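Local coordinates for phosphatidylinositol-specific phospholipase C1 (PDB 3H4X), which belongs to the calcium-dependent phosphoinositide phospholipase C family, whose members are built on a beta/alpha (TIM-like) barrel, at residues Leu63-Leu68 with Met130-Asn135; Ser109-Trp114 with Gln151-Ala156; Ala173-Gly178 with Asp277-Leu282. All blocks are in the same frame, centred on the assembly; numbering follows the deposited sequence.

Contact 1 (Leu63-Leu68 with Met130-Asn135); sequences LWSNAL and MKDGFN. With EOH (ethanol), chain H.
Met-130 and Leu-63 pair where two parallel neighbouring strands of the beta/alpha barrel, 58-64 and 124-130, come to an end. The bent side chain of Met-130 lays its CE 4.0 Å from Leu-63 CB. Lys-131 N then donates to Leu-63 O at 2.8 Å. Lys-131 CB and CG lie over one face of the Trp-64 indole, with CB 3.6 Å from the centroid of the six-membered ring, a CH-pi contact. The polar ends lead elsewhere: NZ forms a salt bridge with Glu-129, and Trp-64 NE1 bonds Ser-75 O. Asp-132 is the polar centre. Its CG lies between the backbone N and the carbonyl carbon (chi1 57°), which presents the carboxylate to two successive backbone N-H groups. OD1 takes Ser-65 N on its syn lone pair at 2.8 Å, nearly straight at 170°. OD2 takes Asn-66 N from above the carboxylate plane. Gly-133 closes a type I turn with positive phi, and its O receives Ser-65 OG in the carbonyl plane. The Phe-134 side chain packs on helix 209-222, but its O accepts Asn-66 ND2 at 3.0 Å from above the carbonyl plane. Asn-135 CB rests 3.8 Å from Ser-65 CB.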
ATOM      1  N   LEU A  63      -1.643   3.790 -10.481  1.00  7.68           N
ATOM      2  CA  LEU A  63      -1.953   2.959 -11.643  1.00  7.84           C
ATOM      3  C   LEU A  63      -3.215   3.425 -12.338  1.00  7.84           C
ATOM      4  O   LEU A  63      -4.149   3.919 -11.705  1.00  8.00           O
ATOM      5  CB  LEU A  63      -2.157   1.499 -11.244  1.00  8.04           C
ATOM      6  CG  LEU A  63      -0.968   0.746 -10.666  1.00  8.84           C
ATOM      7  CD1 LEU A  63      -1.327  -0.726 -10.516  1.00  9.32           C
ATOM      8  CD2 LEU A  63       0.280   0.923 -11.522  1.00 10.27           C
ATOM      9  N   TRP A  64      -3.249   3.219 -13.648  1.00  8.26           N
ATOM     10  CA  TRP A  64      -4.410   3.553 -14.463  1.00  8.66           C
ATOM     11  C   TRP A  64      -4.876   2.315 -15.219  1.00  8.80           C
ATOM     12  O   TRP A  64      -4.084   1.680 -15.920  1.00  8.99           O
ATOM     13  CB  TRP A  64      -4.066   4.660 -15.457  1.00  8.56           C
ATOM     14  CG  TRP A  64      -3.569   5.912 -14.817  1.00  8.86           C
ATOM     15  CD1 TRP A  64      -2.341   6.118 -14.252  1.00  9.72           C
ATOM     16  CD2 TRP A  64      -4.280   7.147 -14.690  1.00  9.38           C
ATOM     17  NE1 TRP A  64      -2.252   7.403 -13.771  1.00  9.78           N
ATOM     18  CE2 TRP A  64      -3.428   8.056 -14.031  1.00  9.64           C
ATOM     19  CE3 TRP A  64      -5.557   7.572 -15.069  1.00 10.25           C
ATOM     20  CZ2 TRP A  64      -3.812   9.363 -13.746  1.00 10.56           C
ATOM     21  CZ3 TRP A  64      -5.933   8.871 -14.786  1.00 10.93           C
ATOM     22  CH2 TRP A  64      -5.065   9.750 -14.129  1.00 11.37           C
ATOM     23  N   SER A  65      -6.157   1.983 -15.080  1.00  9.05           N
ATOM     24  CA  SER A  65      -6.720   0.791 -15.711  1.00  9.92           C
ATOM     25  C   SER A  65      -7.598   1.103 -16.914  1.00  9.94           C
ATOM     26  O   SER A  65      -7.917   0.204 -17.690  1.00  9.97           O
ATOM     27  CB  SER A  65      -7.584   0.000 -14.723  1.00 10.57           C
ATOM     28  OG  SER A  65      -6.960  -0.192 -13.473  1.00 12.63           O
ATOM     29  N   ASN A  66      -8.025   2.356 -17.039  1.00 10.06           N
ATOM     30  CA  ASN A  66      -9.011   2.721 -18.054  1.00 10.74           C
ATOM     31  C   ASN A  66      -8.447   3.559 -19.197  1.00 11.14           C
ATOM     32  O   ASN A  66      -9.196   4.137 -19.990  1.00 11.71           O
ATOM     33  CB  ASN A  66     -10.225   3.389 -17.408  1.00 11.05           C
ATOM     34  CG  ASN A  66     -11.121   2.392 -16.709  1.00 11.16           C
ATOM     35  OD1 ASN A  66     -11.838   1.627 -17.357  1.00 12.12           O
ATOM     36  ND2 ASN A  66     -11.074   2.376 -15.380  1.00 11.43           N
ATOM     37  N   ALA A  67      -7.125   3.627 -19.281  1.00 11.31           N
ATOM     38  CA  ALA A  67      -6.494   4.182 -20.467  1.00 11.94           C
ATOM     39  C   ALA A  67      -6.706   3.203 -21.618  1.00 12.44           C
ATOM     40  O   ALA A  67      -7.106   2.054 -21.405  1.00 12.94           O
ATOM     41  CB  ALA A  67      -5.017   4.424 -20.226  1.00 12.03           C
ATOM     42  N   LEU A  68      -6.455   3.661 -22.838  1.00 12.95           N
ATOM     43  CA  LEU A  68      -6.682   2.827 -24.011  1.00 13.56           C
ATOM     44  C   LEU A  68      -5.579   1.788 -24.171  1.00 13.88           C
ATOM     45  O   LEU A  68      -4.452   1.984 -23.714  1.00 14.69           O
ATOM     46  CB  LEU A  68      -6.796   3.692 -25.271  1.00 13.79           C
ATOM     47  CG  LEU A  68      -7.912   4.739 -25.266  1.00 14.47           C
ATOM     48  CD1 LEU A  68      -7.963   5.469 -26.596  1.00 15.36           C
ATOM     49  CD2 LEU A  68      -9.250   4.091 -24.964  1.00 15.43           C
ATOM     50  N   MET A 130      -5.472   3.205  -7.364  1.00  7.22           N
ATOM     51  CA  MET A 130      -6.058   2.942  -8.668  1.00  7.76           C
ATOM     52  C   MET A 130      -6.705   4.241  -9.126  1.00  7.35           C
ATOM     53  O   MET A 130      -7.875   4.506  -8.829  1.00  7.37           O
ATOM     54  CB  MET A 130      -7.091   1.821  -8.570  1.00  8.44           C
ATOM     55  CG  MET A 130      -6.537   0.495  -8.073  1.00 10.81           C
ATOM     56  SD  MET A 130      -5.230  -0.172  -9.118  1.00 13.97           S
ATOM     57  CE  MET A 130      -5.892   0.245 -10.727  1.00 10.07           C
ATOM     58  N   LYS A 131      -5.924   5.065  -9.820  1.00  7.83           N
ATOM     59  CA  LYS A 131      -6.325   6.436 -10.142  1.00  8.34           C
ATOM     60  C   LYS A 131      -7.737   6.508 -10.698  1.00  8.31           C
ATOM     61  O   LYS A 131      -8.544   7.354 -10.289  1.00  8.65           O
ATOM     62  CB  LYS A 131      -5.350   7.055 -11.151  1.00  8.72           C
ATOM     63  CG  LYS A 131      -3.939   7.267 -10.639  1.00 10.50           C
ATOM     64  CD  LYS A 131      -3.892   8.118  -9.392  1.00 12.57           C
ATOM     65  CE  LYS A 131      -4.410   9.512  -9.648  1.00 13.23           C
ATOM     66  NZ  LYS A 131      -4.135  10.392  -8.474  1.00 14.09           N
ATOM     67  N   ASP A 132      -8.019   5.615 -11.640  1.00  8.81           N
ATOM     68  CA  ASP A 132      -9.289   5.599 -12.348  1.00  9.35           C
ATOM     69  C   ASP A 132     -10.070   4.314 -12.084  1.00  9.49           C
ATOM     70  O   ASP A 132     -10.913   3.913 -12.889  1.00 10.33           O
ATOM     71  CB  ASP A 132      -9.056   5.785 -13.853  1.00  9.59           C
ATOM     72  CG  ASP A 132      -8.130   4.726 -14.444  1.00  9.99           C
ATOM     73  OD1 ASP A 132      -7.673   3.838 -13.693  1.00 10.32           O
ATOM     74  OD2 ASP A 132      -7.856   4.769 -15.663  1.00 10.71           O
ATOM     75  N   GLY A 133      -9.799   3.678 -10.947  1.00  9.51           N
ATOM     76  CA  GLY A 133     -10.477   2.440 -10.574  1.00  9.85           C
ATOM     77  C   GLY A 133     -10.065   1.262 -11.438  1.00  9.82           C
ATOM     78  O   GLY A 133      -9.061   1.321 -12.148  1.00 10.75           O
ATOM     79  N   PHE A 134     -10.842   0.187 -11.369  1.00 10.25           N
ATOM     80  CA  PHE A 134     -10.589  -0.993 -12.180  1.00 10.32           C
ATOM     81  C   PHE A 134     -11.276  -0.897 -13.538  1.00 10.65           C
ATOM     82  O   PHE A 134     -12.082   0.006 -13.791  1.00 11.02           O
ATOM     83  CB  PHE A 134     -11.058  -2.257 -11.451  1.00 10.17           C
ATOM     84  CG  PHE A 134     -10.131  -2.713 -10.359  1.00 10.15           C
ATOM     85  CD1 PHE A 134      -8.932  -3.326 -10.666  1.00 10.49           C
ATOM     86  CD2 PHE A 134     -10.465  -2.538  -9.024  1.00 10.87           C
ATOM     87  CE1 PHE A 134      -8.077  -3.752  -9.662  1.00 11.48           C
ATOM     88  CE2 PHE A 134      -9.613  -2.961  -8.018  1.00 11.75           C
ATOM     89  CZ  PHE A 134      -8.421  -3.567  -8.338  1.00 11.86           C
ATOM     90  N   ASN A 135     -10.949  -1.847 -14.402  1.00 10.97           N
ATOM     91  CA  ASN A 135     -11.528  -1.930 -15.731  1.00 11.82           C
ATOM     92  C   ASN A 135     -11.763  -3.392 -16.083  1.00 12.49           C
ATOM     93  O   ASN A 135     -11.111  -3.942 -16.967  1.00 12.27           O
ATOM     94  CB  ASN A 135     -10.592  -1.276 -16.747  1.00 11.87           C
ATOM     95  CG  ASN A 135     -11.154  -1.279 -18.149  1.00 12.32           C
ATOM     96  OD1 ASN A 135     -12.320  -1.606 -18.365  1.00 13.11           O
ATOM     97  ND2 ASN A 135     -10.324  -0.909 -19.114  1.00 12.70           N
TER
HETATM   98  C1  EOH H 346      -9.882   0.281 -21.699  1.00 30.19           C
HETATM   99  C2  EOH H 346     -10.635  -1.002 -22.029  1.00 30.05           C
HETATM  100  O   EOH H 346      -8.986   0.641 -22.726  1.00 30.24           O

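Contact 2 (Ser109-Trp114 with Gln151-Ala156); sequences SDMRAW and QKLGDA. With EOH (ethanol), chain F; EOH (ethanol), chain K.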
ATOM      1  N   SER A 109       8.363  -6.527 -12.369  1.00  8.61           N
ATOM      2  CA  SER A 109       9.606  -7.172 -12.771  1.00  9.37           C
ATOM      3  C   SER A 109      10.791  -6.618 -11.982  1.00  9.22           C
ATOM      4  O   SER A 109      11.646  -7.377 -11.522  1.00  9.14           O
ATOM      5  CB  SER A 109       9.843  -7.013 -14.273  1.00  9.92           C
ATOM      6  OG  SER A 109       8.883  -7.737 -15.020  1.00 12.38           O
ATOM      7  N   ASP A 110      10.850  -5.298 -11.820  1.00  9.27           N
ATOM      8  CA  ASP A 110      11.921  -4.694 -11.028  1.00  9.23           C
ATOM      9  C   ASP A 110      11.881  -5.236  -9.604  1.00  8.80           C
ATOM     10  O   ASP A 110      12.920  -5.561  -9.017  1.00  9.01           O
ATOM     11  CB  ASP A 110      11.793  -3.167 -10.982  1.00  9.56           C
ATOM     12  CG  ASP A 110      12.166  -2.497 -12.291  1.00 10.15           C
ATOM     13  OD1 ASP A 110      12.455  -3.206 -13.277  1.00 11.57           O
ATOM     14  OD2 ASP A 110      12.164  -1.246 -12.325  1.00 10.71           O
ATOM     15  N   MET A 111      10.676  -5.318  -9.046  1.00  8.47           N
ATOM     16  CA  MET A 111      10.496  -5.832  -7.691  1.00  8.19           C
ATOM     17  C   MET A 111      10.994  -7.268  -7.558  1.00  8.09           C
ATOM     18  O   MET A 111      11.664  -7.613  -6.591  1.00  8.05           O
ATOM     19  CB  MET A 111       9.026  -5.751  -7.276  1.00  8.28           C
ATOM     20  CG  MET A 111       8.523  -4.338  -7.061  1.00  8.66           C
ATOM     21  SD  MET A 111       6.756  -4.255  -6.741  1.00  9.98           S
ATOM     22  CE  MET A 111       6.619  -5.169  -5.212  1.00 11.83           C
ATOM     23  N   ARG A 112      10.641  -8.108  -8.521  1.00  8.21           N
ATOM     24  CA  ARG A 112      11.075  -9.502  -8.503  1.00  8.74           C
ATOM     25  C   ARG A 112      12.595  -9.611  -8.603  1.00  8.84           C
ATOM     26  O   ARG A 112      13.224 -10.369  -7.859  1.00  9.09           O
ATOM     27  CB  ARG A 112      10.411 -10.284  -9.638  1.00  8.84           C
ATOM     28  CG  ARG A 112      10.862 -11.734  -9.758  1.00 10.64           C
ATOM     29  CD  ARG A 112      10.622 -12.495  -8.470  1.00 12.21           C
ATOM     30  NE  ARG A 112      11.010 -13.902  -8.571  1.00 13.50           N
ATOM     31  CZ  ARG A 112      10.209 -14.876  -8.992  1.00 14.18           C
ATOM     32  NH1 ARG A 112       8.966 -14.602  -9.365  1.00 14.80           N
ATOM     33  NH2 ARG A 112      10.650 -16.128  -9.045  1.00 15.28           N
ATOM     34  N   ALA A 113      13.183  -8.846  -9.518  1.00  8.95           N
ATOM     35  CA  ALA A 113      14.629  -8.858  -9.707  1.00  9.22           C
ATOM     36  C   ALA A 113      15.336  -8.438  -8.423  1.00  9.32           C
ATOM     37  O   ALA A 113      16.290  -9.078  -7.976  1.00  9.71           O
ATOM     38  CB  ALA A 113      15.010  -7.936 -10.849  1.00  9.56           C
ATOM     39  N   TRP A 114      14.846  -7.360  -7.823  1.00  9.19           N
ATOM     40  CA  TRP A 114      15.423  -6.837  -6.597  1.00  9.32           C
ATOM     41  C   TRP A 114      15.244  -7.836  -5.453  1.00  9.56           C
ATOM     42  O   TRP A 114      16.166  -8.080  -4.671  1.00 10.13           O
ATOM     43  CB  TRP A 114      14.776  -5.491  -6.264  1.00  9.30           C
ATOM     44  CG  TRP A 114      15.266  -4.878  -5.007  1.00  9.50           C
ATOM     45  CD1 TRP A 114      16.330  -4.036  -4.863  1.00  9.98           C
ATOM     46  CD2 TRP A 114      14.709  -5.051  -3.703  1.00 10.20           C
ATOM     47  NE1 TRP A 114      16.472  -3.678  -3.545  1.00 11.03           N
ATOM     48  CE2 TRP A 114      15.488  -4.287  -2.812  1.00 10.83           C
ATOM     49  CE3 TRP A 114      13.625  -5.776  -3.200  1.00 10.65           C
ATOM     50  CZ2 TRP A 114      15.218  -4.232  -1.446  1.00 11.14           C
ATOM     51  CZ3 TRP A 114      13.359  -5.717  -1.847  1.00 11.29           C
ATOM     52  CH2 TRP A 114      14.149  -4.950  -0.987  1.00 11.09           C
ATOM     53  N   GLN A 151       1.860 -14.020 -11.205  1.00  8.54           N
ATOM     54  CA  GLN A 151       2.810 -14.370 -12.256  1.00  8.88           C
ATOM     55  C   GLN A 151       4.188 -13.773 -11.992  1.00  8.64           C
ATOM     56  O   GLN A 151       5.209 -14.441 -12.158  1.00  9.04           O
ATOM     57  CB  GLN A 151       2.282 -13.909 -13.617  1.00  9.37           C
ATOM     58  CG  GLN A 151       3.126 -14.349 -14.805  1.00 11.29           C
ATOM     59  CD  GLN A 151       4.137 -13.309 -15.239  1.00 13.24           C
ATOM     60  OE1 GLN A 151       3.841 -12.115 -15.282  1.00 14.54           O
ATOM     61  NE2 GLN A 151       5.339 -13.763 -15.589  1.00 14.43           N
ATOM     62  N   LYS A 152       4.220 -12.512 -11.578  1.00  8.23           N
ATOM     63  CA  LYS A 152       5.487 -11.808 -11.410  1.00  8.52           C
ATOM     64  C   LYS A 152       6.204 -12.126 -10.103  1.00  8.69           C
ATOM     65  O   LYS A 152       7.431 -12.219 -10.072  1.00  8.70           O
ATOM     66  CB  LYS A 152       5.273 -10.299 -11.514  1.00  8.70           C
ATOM     67  CG  LYS A 152       4.877  -9.827 -12.902  1.00 10.09           C
ATOM     68  CD  LYS A 152       6.044  -9.870 -13.870  1.00 12.64           C
ATOM     69  CE  LYS A 152       5.668  -9.224 -15.194  1.00 14.29           C
ATOM     70  NZ  LYS A 152       6.824  -9.164 -16.125  1.00 16.60           N
ATOM     71  N   LEU A 153       5.441 -12.270  -9.024  1.00  8.76           N
ATOM     72  CA  LEU A 153       6.022 -12.334  -7.680  1.00  9.55           C
ATOM     73  C   LEU A 153       5.786 -13.650  -6.944  1.00 10.30           C
ATOM     74  O   LEU A 153       6.519 -13.983  -6.014  1.00 10.59           O
ATOM     75  CB  LEU A 153       5.501 -11.183  -6.821  1.00  9.22           C
ATOM     76  CG  LEU A 153       5.974  -9.794  -7.236  1.00  9.77           C
ATOM     77  CD1 LEU A 153       5.329  -8.734  -6.360  1.00  9.75           C
ATOM     78  CD2 LEU A 153       7.491  -9.715  -7.155  1.00 11.75           C
ATOM     79  N   GLY A 154       4.748 -14.378  -7.337  1.00 11.13           N
ATOM     80  CA  GLY A 154       4.461 -15.677  -6.741  1.00 11.90           C
ATOM     81  C   GLY A 154       4.537 -15.691  -5.227  1.00 12.26           C
ATOM     82  O   GLY A 154       3.820 -14.950  -4.550  1.00 12.51           O
ATOM     83  N   ASP A 155       5.419 -16.541  -4.701  1.00 12.81           N
ATOM     84  CA  ASP A 155       5.497 -16.821  -3.270  1.00 13.25           C
ATOM     85  C   ASP A 155       6.008 -15.656  -2.428  1.00 12.38           C
ATOM     86  O   ASP A 155       6.004 -15.731  -1.200  1.00 12.84           O
ATOM     87  CB  ASP A 155       6.358 -18.070  -3.018  1.00 14.19           C
ATOM     88  CG  ASP A 155       7.834 -17.849  -3.333  1.00 16.51           C
ATOM     89  OD1 ASP A 155       8.205 -16.752  -3.801  1.00 19.38           O
ATOM     90  OD2 ASP A 155       8.631 -18.786  -3.107  1.00 19.35           O
ATOM     91  N   ALA A 156       6.451 -14.588  -3.078  1.00 11.28           N
ATOM     92  CA  ALA A 156       6.966 -13.433  -2.357  1.00 10.47           C
ATOM     93  C   ALA A 156       5.857 -12.559  -1.769  1.00  9.75           C
ATOM     94  O   ALA A 156       6.132 -11.661  -0.979  1.00 10.26           O
ATOM     95  CB  ALA A 156       7.865 -12.608  -3.258  1.00 10.89           C
TER
HETATM   96  C1  EOH F 344       6.522 -16.277 -10.341  1.00 28.18           C
HETATM   97  C2  EOH F 344       5.137 -16.889 -10.518  1.00 28.00           C
HETATM   98  O   EOH F 344       7.300 -16.982  -9.398  1.00 28.25           O
HETATM   99  C1  EOH K 349       7.482  -6.686 -17.624  1.00 29.61           C
HETATM  100  C2  EOH K 349       8.924  -7.158 -17.769  1.00 29.71           C
HETATM  101  O   EOH K 349       6.572  -7.558 -18.255  1.00 29.68           O
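Arg-112 NH1 meets two oxygens. One is the backbone O of Lys-152, 2.9 Å from NH1 with an angle of 149° at the hydrogen. The other is the O of an ethanol, probably from the crystallisation liquor, whose place is less sure because its carbon sits too close to Gln-151 O. The protein bond is well directed from the donor side, since Lys-152 O lies near the guanidinium plane. From the acceptor side it is less regular: NH1 stands 45° above the carbonyl plane. The guanidinium reaches this carbonyl because CG stands anti to the backbone N (chi1 177°) and the chain then bends at chi2. Its NE is held by a salt bridge to Asp-116, one turn further along the same helix, so NE and NH1 each have a protein partner. Lys-152 O belongs to the last turn of helix 142-153, where the helix end would probably make it a good acceptor for a cation. The chain leaves the helix at Gly-154, with positive phi.

Leu-153 makes the apolar half. Its CD2 lies 3.9 Å from Arg-112 CB, and its CD1 lies 4.0 Å from Met-111 CE. Both Leu-153 and Met-111 also touch Phe-189 and Phe-191 of strand 189-195. Lys-152 NZ reaches towards Ser-109 OG at the other end of the contact, but the position of that oxygen is uncertain. Two successive outer helices, 104-117 and 142-153, thus pack side by side against the strands, the arrangement typical of a beta/alpha barrel.

Contact 3 (Ala173-Gly178 with Asp277-Leu282); sequences AVRAGG and DTRHYL. With EOH (ethanol), chain N.
Val-174 fills the tight part of this contact, wedged between Tyr-281 and His-280. Its CG1 lies between the backbone N and the carbonyl carbon (chi1 84°), which brings it to the edge of the Tyr-281 ring, 3.6 Å from CE1. Its CG2, opposite the N, lies 3.4 Å from His-280 O. The His-280 ring turns an edge to helix 170-177, with CD2 3.3 Å from Val-174 O. His-280, with positive phi, ends helix 274-278 in a Schellman motif, just before the chain enters barrel strand 282-286.

The outer side is looser and wet. One water donates to both Arg-175 O and Thr-278 O, and another joins Arg-175 O to His-280 NE2. Arg-175 and Arg-279 run side by side. Their guanidinium groups stack with centres 3.8 Å apart and planes at 29°. Arg-279 NH1 donates to Tyr-281 OH at 3.1 Å, close to the guanidinium plane. That hydroxyl also bonds Asp-171 and Arg-244. A water accepts from Arg-175 NH1 and, weakly, from Arg-279 NH1. Two like charges thus lie in an offset stack, whose repulsion the shared water and Tyr-281 OH probably counter in part. Asp-171 would add negative charge nearby, Arg-244 further positive charge.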
ATOM      1  N   ALA A 173      -9.748 -13.032  11.459  1.00  9.32           N
ATOM      2  CA  ALA A 173      -8.385 -13.499  11.632  1.00  9.27           C
ATOM      3  C   ALA A 173      -7.508 -12.461  12.323  1.00  9.02           C
ATOM      4  O   ALA A 173      -6.772 -12.775  13.259  1.00  9.30           O
ATOM      5  CB  ALA A 173      -7.790 -13.881  10.290  1.00  9.64           C
ATOM      6  N   VAL A 174      -7.577 -11.219  11.860  1.00  8.94           N
ATOM      7  CA  VAL A 174      -6.652 -10.211  12.350  1.00  9.20           C
ATOM      8  C   VAL A 174      -6.955  -9.821  13.802  1.00  9.16           C
ATOM      9  O   VAL A 174      -6.044  -9.638  14.610  1.00  9.30           O
ATOM     10  CB  VAL A 174      -6.600  -8.986  11.403  1.00  9.06           C
ATOM     11  CG1 VAL A 174      -7.729  -8.009  11.697  1.00  9.58           C
ATOM     12  CG2 VAL A 174      -5.231  -8.310  11.475  1.00 10.62           C
ATOM     13  N   ARG A 175      -8.236  -9.709  14.135  1.00  9.65           N
ATOM     14  CA  ARG A 175      -8.617  -9.372  15.502  1.00 10.41           C
ATOM     15  C   ARG A 175      -8.198 -10.450  16.490  1.00 10.75           C
ATOM     16  O   ARG A 175      -7.736 -10.149  17.589  1.00 11.48           O
ATOM     17  CB  ARG A 175     -10.123  -9.128  15.607  1.00 10.55           C
ATOM     18  CG  ARG A 175     -10.570  -7.820  14.987  1.00 11.59           C
ATOM     19  CD  ARG A 175     -12.051  -7.576  15.211  1.00 14.36           C
ATOM     20  NE  ARG A 175     -12.375  -7.493  16.633  1.00 16.98           N
ATOM     21  CZ  ARG A 175     -13.609  -7.391  17.117  1.00 18.93           C
ATOM     22  NH1 ARG A 175     -14.646  -7.355  16.293  1.00 19.89           N
ATOM     23  NH2 ARG A 175     -13.804  -7.324  18.428  1.00 20.39           N
ATOM     24  N   ALA A 176      -8.361 -11.706  16.088  1.00 10.79           N
ATOM     25  CA  ALA A 176      -8.108 -12.835  16.976  1.00 11.28           C
ATOM     26  C   ALA A 176      -6.622 -13.125  17.163  1.00 11.37           C
ATOM     27  O   ALA A 176      -6.175 -13.416  18.274  1.00 11.89           O
ATOM     28  CB  ALA A 176      -8.818 -14.071  16.459  1.00 11.82           C
ATOM     29  N   GLY A 177      -5.864 -13.060  16.073  1.00 11.05           N
ATOM     30  CA  GLY A 177      -4.489 -13.536  16.077  1.00 10.71           C
ATOM     31  C   GLY A 177      -3.441 -12.551  15.608  1.00 10.26           C
ATOM     32  O   GLY A 177      -2.255 -12.820  15.737  1.00 10.43           O
ATOM     33  N   GLY A 178      -3.868 -11.416  15.063  1.00  9.97           N
ATOM     34  CA  GLY A 178      -2.937 -10.398  14.586  1.00  9.60           C
ATOM     35  C   GLY A 178      -2.113 -10.806  13.375  1.00  8.86           C
ATOM     36  O   GLY A 178      -2.432 -11.771  12.680  1.00  9.20           O
ATOM     37  N   ASP A 277      -5.336   0.059  16.693  1.00  9.42           N
ATOM     38  CA  ASP A 277      -4.235  -0.666  17.316  1.00 10.12           C
ATOM     39  C   ASP A 277      -4.766  -1.867  18.101  1.00 10.27           C
ATOM     40  O   ASP A 277      -4.228  -2.973  18.018  1.00 10.35           O
ATOM     41  CB  ASP A 277      -3.471   0.286  18.234  1.00 10.58           C
ATOM     42  CG  ASP A 277      -2.038  -0.140  18.475  1.00 11.15           C
ATOM     43  OD1 ASP A 277      -1.684  -1.297  18.159  1.00 12.09           O
ATOM     44  OD2 ASP A 277      -1.268   0.699  18.991  1.00 11.93           O
ATOM     45  N   THR A 278      -5.843  -1.647  18.845  1.00 10.71           N
ATOM     46  CA  THR A 278      -6.453  -2.707  19.641  1.00 11.37           C
ATOM     47  C   THR A 278      -6.869  -3.891  18.768  1.00 10.70           C
ATOM     48  O   THR A 278      -6.737  -5.051  19.167  1.00 11.21           O
ATOM     49  CB  THR A 278      -7.672  -2.170  20.418  1.00 12.06           C
ATOM     50  OG1 THR A 278      -7.247  -1.143  21.325  1.00 13.41           O
ATOM     51  CG2 THR A 278      -8.350  -3.286  21.194  1.00 13.25           C
ATOM     52  N   ARG A 279      -7.355  -3.591  17.568  1.00 10.25           N
ATOM     53  CA  ARG A 279      -7.869  -4.616  16.666  1.00  9.76           C
ATOM     54  C   ARG A 279      -6.827  -5.145  15.681  1.00  9.07           C
ATOM     55  O   ARG A 279      -7.123  -6.030  14.876  1.00  9.23           O
ATOM     56  CB  ARG A 279      -9.096  -4.083  15.926  1.00 10.14           C
ATOM     57  CG  ARG A 279     -10.329  -3.983  16.816  1.00 11.59           C
ATOM     58  CD  ARG A 279     -11.380  -3.033  16.267  1.00 13.57           C
ATOM     59  NE  ARG A 279     -12.619  -3.110  17.038  1.00 15.81           N
ATOM     60  CZ  ARG A 279     -13.744  -3.669  16.599  1.00 16.95           C
ATOM     61  NH1 ARG A 279     -13.801  -4.193  15.381  1.00 18.13           N
ATOM     62  NH2 ARG A 279     -14.821  -3.695  17.374  1.00 17.91           N
ATOM     63  N   HIS A 280      -5.615  -4.602  15.760  1.00  8.56           N
ATOM     64  CA  HIS A 280      -4.499  -5.013  14.903  1.00  8.43           C
ATOM     65  C   HIS A 280      -4.687  -4.633  13.434  1.00  8.03           C
ATOM     66  O   HIS A 280      -4.094  -5.246  12.543  1.00  8.62           O
ATOM     67  CB  HIS A 280      -4.215  -6.510  15.044  1.00  8.62           C
ATOM     68  CG  HIS A 280      -4.146  -6.971  16.466  1.00  9.47           C
ATOM     69  ND1 HIS A 280      -3.335  -6.369  17.404  1.00 10.79           N
ATOM     70  CD2 HIS A 280      -4.802  -7.962  17.114  1.00 10.79           C
ATOM     71  CE1 HIS A 280      -3.487  -6.977  18.567  1.00 11.67           C
ATOM     72  NE2 HIS A 280      -4.374  -7.945  18.419  1.00 11.66           N
ATOM     73  N   TYR A 281      -5.505  -3.617  13.181  1.00  7.54           N
ATOM     74  CA  TYR A 281      -5.671  -3.111  11.825  1.00  7.34           C
ATOM     75  C   TYR A 281      -4.471  -2.259  11.444  1.00  7.17           C
ATOM     76  O   TYR A 281      -3.867  -1.608  12.294  1.00  7.64           O
ATOM     77  CB  TYR A 281      -6.930  -2.255  11.711  1.00  7.42           C
ATOM     78  CG  TYR A 281      -8.224  -2.946  12.079  1.00  7.13           C
ATOM     79  CD1 TYR A 281      -8.402  -4.309  11.874  1.00  7.55           C
ATOM     80  CD2 TYR A 281      -9.285  -2.217  12.595  1.00  7.01           C
ATOM     81  CE1 TYR A 281      -9.602  -4.931  12.200  1.00  7.18           C
ATOM     82  CE2 TYR A 281     -10.480  -2.820  12.920  1.00  7.53           C
ATOM     83  CZ  TYR A 281     -10.637  -4.172  12.721  1.00  7.76           C
ATOM     84  OH  TYR A 281     -11.842  -4.741  13.067  1.00  8.06           O
ATOM     85  N   LEU A 282      -4.136  -2.244  10.158  1.00  6.84           N
ATOM     86  CA  LEU A 282      -3.075  -1.367   9.680  1.00  6.91           C
ATOM     87  C   LEU A 282      -3.632   0.022   9.430  1.00  6.82           C
ATOM     88  O   LEU A 282      -4.672   0.174   8.792  1.00  7.33           O
ATOM     89  CB  LEU A 282      -2.429  -1.917   8.411  1.00  7.10           C
ATOM     90  CG  LEU A 282      -1.823  -3.315   8.541  1.00  7.56           C
ATOM     91  CD1 LEU A 282      -1.139  -3.718   7.244  1.00  8.44           C
ATOM     92  CD2 LEU A 282      -0.850  -3.403   9.711  1.00  8.68           C
TER
HETATM   93  C1  EOH N 352      -2.270  -2.955  20.752  1.00 27.78           C
HETATM   94  C2  EOH N 352      -2.920  -2.014  21.759  1.00 27.72           C
HETATM   95  O   EOH N 352      -3.102  -4.047  20.434  1.00 27.74           O
HETATM   96  O   HOH W   1     -14.857  -6.110  13.543  1.00 20.14           O
HETATM   97  O   HOH W   2      -7.985  -7.668  18.816  1.00 20.79           O
HETATM   98  O   HOH W   3      -5.377 -10.382  19.276  1.00 24.86           O

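How the contacts relate
From the N terminus, strand 58-64 opens contact 1 and helix 104-117 opens contact 2. Strand 124-130 then runs into 130-135, which closes contact 1, and the end of helix 142-153 closes contact 2. The two loops therefore cross. Contact 1 joins the ends of adjacent barrel strands, and contact 2 joins the helices that follow those strands. Their centres are about 22 Å apart and they do not touch. Contact 3 comes later in series. It joins the end of helix 170-177 to the turn leading from helix 274-278 into strand 282-286, closing a loop that holds strands 189-195, 232-236 and 258-262. It lies across the chain's centre from contact 1, about 31 Å away between centres.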